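Local coordinates for putative glycosyl hydrolase (Bacteroides thetaiotaomicron VPI-5482, PDB 3K11) that is a putative family 88 glycosyl hydrolase that probably cleaves glycosidic linkages in carbohydrates, at the interface of chains A and B. Coordinates in Å, arbitrary orientation; residue numbers count along the deposited sequence, not the author numbering. Chains: chain A/B, Putative glycosyl hydrolase.

The interface of chains A and B. Residues chain A 384-385, 388-389; chain B 307-310, 356.
The short helix 384-388 of chain A, with the loop residue that follows it, packs against the loop 307-310 of chain B and one side chain of chain B helix 347-362. At the centre B:Gly309 turns its carbonyl O toward the CB of A:Ala385 and the edge of the A:Tyr389 ring. Its CA sits over the middle of one face of the A:Tyr388 ring, 3.6 Å from the centroid, in a CH-pi contact. The A:Tyr388 phenol OH extends past the glycine to water 1 (2.9 Å), which in turn lies 2.7 Å from the backbone O of B:Gln307, so the ring is held by its face and, through water, by its tip. An alanine here would remove both the aromatic face and the hydroxyl, and would probably leave B:Gly309 poorly packed and the water bridge broken.

A:Tyr389 makes the direct polar link. Its CG is anti to its own carbonyl carbon (chi1 -79°), and its phenol OH donates a short 2.5 Å hydrogen bond to the carboxylate OE2 of B:Glu310, which accepts through its syn lone pair. The B:Glu310 chain is bent at chi2 (-52°), and its carboxylate stands 78° from the plane of the phenol ring. Behind it, the backbone N of B:Glu310 donates to the hydroxyl OG of B:Ser308 (3.0 Å), which should steady the turn of the loop.

At the start of the helix, the A:Pro384 ring packs against the extended B:Gln307 side chain, which crosses it at about a right angle. Alongside, both methyl branches of B:Leu356 meet the CB of A:Ala385, CD2 at 3.6 Å.

The patch is part of a contact between two copies that is not an exact two-fold and may not persist in solution. Family 88 enzymes are built on an (alpha/alpha)6 barrel; the chain B loop, following helix 289-304, and helix 347-362 belong to this helical body, and they meet the chain A helix in the connection between helices 347-362 and 400-416.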
ATOM      1  N   PRO A 384       0.789 -15.902  -0.708  1.00 22.93           N
ATOM      2  CA  PRO A 384       1.620 -14.940  -1.433  1.00 22.48           C
ATOM      3  C   PRO A 384       3.058 -15.338  -1.672  1.00 23.78           C
ATOM      4  O   PRO A 384       3.653 -14.873  -2.632  1.00 22.85           O
ATOM      5  CB  PRO A 384       1.592 -13.702  -0.538  1.00 22.67           C
ATOM      6  CG  PRO A 384       1.366 -14.262   0.857  1.00 22.24           C
ATOM      7  CD  PRO A 384       0.432 -15.448   0.650  1.00 23.13           C
ATOM      8  N   ALA A 385       3.628 -16.174  -0.820  1.00 24.77           N
ATOM      9  CA  ALA A 385       5.039 -16.589  -1.009  1.00 24.02           C
ATOM     10  C   ALA A 385       5.295 -17.206  -2.386  1.00 24.47           C
ATOM     11  O   ALA A 385       6.282 -16.893  -3.039  1.00 25.43           O
ATOM     12  CB  ALA A 385       5.473 -17.547   0.137  1.00 22.22           C
ATOM     13  N   TYR A 388       5.467 -14.275  -4.859  1.00 23.36           N
ATOM     14  CA  TYR A 388       6.616 -13.380  -4.623  1.00 21.84           C
ATOM     15  C   TYR A 388       7.935 -13.991  -5.071  1.00 23.97           C
ATOM     16  O   TYR A 388       8.822 -13.257  -5.508  1.00 25.37           O
ATOM     17  CB  TYR A 388       6.734 -13.016  -3.146  1.00 21.97           C
ATOM     18  CG  TYR A 388       5.947 -11.848  -2.633  1.00 23.95           C
ATOM     19  CD1 TYR A 388       4.568 -11.930  -2.469  1.00 25.06           C
ATOM     20  CD2 TYR A 388       6.594 -10.704  -2.144  1.00 23.48           C
ATOM     21  CE1 TYR A 388       3.850 -10.887  -1.929  1.00 23.25           C
ATOM     22  CE2 TYR A 388       5.877  -9.654  -1.593  1.00 23.07           C
ATOM     23  CZ  TYR A 388       4.515  -9.744  -1.472  1.00 27.29           C
ATOM     24  OH  TYR A 388       3.814  -8.731  -0.880  1.00 24.90           O
ATOM     25  N   TYR A 389       8.031 -15.319  -5.046  1.00 22.86           N
ATOM     26  CA  TYR A 389       9.298 -16.011  -5.270  1.00 24.34           C
ATOM     27  C   TYR A 389       9.377 -16.746  -6.594  1.00 24.85           C
ATOM     28  O   TYR A 389      10.358 -17.435  -6.839  1.00 24.48           O
ATOM     29  CB  TYR A 389       9.615 -16.986  -4.108  1.00 26.01           C
ATOM     30  CG  TYR A 389      10.149 -16.290  -2.910  1.00 25.75           C
ATOM     31  CD1 TYR A 389      11.527 -16.075  -2.774  1.00 27.89           C
ATOM     32  CD2 TYR A 389       9.297 -15.807  -1.915  1.00 24.16           C
ATOM     33  CE1 TYR A 389      12.033 -15.371  -1.710  1.00 28.44           C
ATOM     34  CE2 TYR A 389       9.790 -15.076  -0.838  1.00 23.83           C
ATOM     35  CZ  TYR A 389      11.171 -14.884  -0.732  1.00 30.22           C
ATOM     36  OH  TYR A 389      11.713 -14.244   0.362  1.00 30.07           O
TER
ATOM     37  N   GLN B 307      -1.245 -10.699   4.312  1.00 24.78           N
ATOM     38  CA  GLN B 307      -0.125 -11.565   4.605  1.00 24.83           C
ATOM     39  C   GLN B 307       1.041 -11.197   3.688  1.00 23.71           C
ATOM     40  O   GLN B 307       0.867 -11.031   2.469  1.00 22.87           O
ATOM     41  CB  GLN B 307      -0.502 -13.024   4.349  1.00 22.40           C
ATOM     42  CG  GLN B 307       0.570 -14.009   4.856  1.00 20.54           C
ATOM     43  CD  GLN B 307       0.152 -15.449   4.672  1.00 20.97           C
ATOM     44  OE1 GLN B 307      -0.537 -15.758   3.732  1.00 22.42           O
ATOM     45  NE2 GLN B 307       0.610 -16.335   5.557  1.00 21.33           N
ATOM     46  N   SER B 308       2.242 -11.082   4.249  1.00 23.07           N
ATOM     47  CA  SER B 308       3.431 -10.777   3.462  1.00 23.24           C
ATOM     48  C   SER B 308       3.896 -11.974   2.679  1.00 26.09           C
ATOM     49  O   SER B 308       3.506 -13.125   2.945  1.00 22.54           O
ATOM     50  CB  SER B 308       4.613 -10.334   4.376  1.00 22.99           C
ATOM     51  OG  SER B 308       5.212 -11.490   4.999  1.00 22.79           O
ATOM     52  N   GLY B 309       4.779 -11.714   1.724  1.00 25.03           N
ATOM     53  CA  GLY B 309       5.454 -12.745   0.978  1.00 22.87           C
ATOM     54  C   GLY B 309       6.328 -13.687   1.774  1.00 23.57           C
ATOM     55  O   GLY B 309       6.758 -14.698   1.259  1.00 24.82           O
ATOM     56  N   GLU B 310       6.607 -13.341   3.036  1.00 23.44           N
ATOM     57  CA  GLU B 310       7.379 -14.163   3.936  1.00 23.93           C
ATOM     58  C   GLU B 310       6.475 -14.988   4.839  1.00 25.20           C
ATOM     59  O   GLU B 310       6.967 -15.795   5.639  1.00 26.12           O
ATOM     60  CB  GLU B 310       8.317 -13.314   4.818  1.00 24.62           C
ATOM     61  CG  GLU B 310       9.308 -12.486   4.000  1.00 23.93           C
ATOM     62  CD  GLU B 310      10.070 -13.337   3.003  1.00 25.69           C
ATOM     63  OE1 GLU B 310      10.575 -14.428   3.380  1.00 28.51           O
ATOM     64  OE2 GLU B 310      10.160 -12.930   1.827  1.00 29.03           O
ATOM     65  N   LEU B 356       1.607 -21.568   5.249  1.00 22.56           N
ATOM     66  CA  LEU B 356       2.718 -20.647   5.013  1.00 22.73           C
ATOM     67  C   LEU B 356       3.008 -19.893   6.293  1.00 22.58           C
ATOM     68  O   LEU B 356       4.178 -19.662   6.672  1.00 22.66           O
ATOM     69  CB  LEU B 356       2.372 -19.654   3.908  1.00 21.57           C
ATOM     70  CG  LEU B 356       3.401 -18.552   3.679  1.00 25.08           C
ATOM     71  CD1 LEU B 356       4.795 -19.128   3.301  1.00 21.14           C
ATOM     72  CD2 LEU B 356       2.924 -17.504   2.669  1.00 20.72           C
TER
HETATM   73  O   HOH W   1       1.259  -9.606   0.230  1.00 23.01           O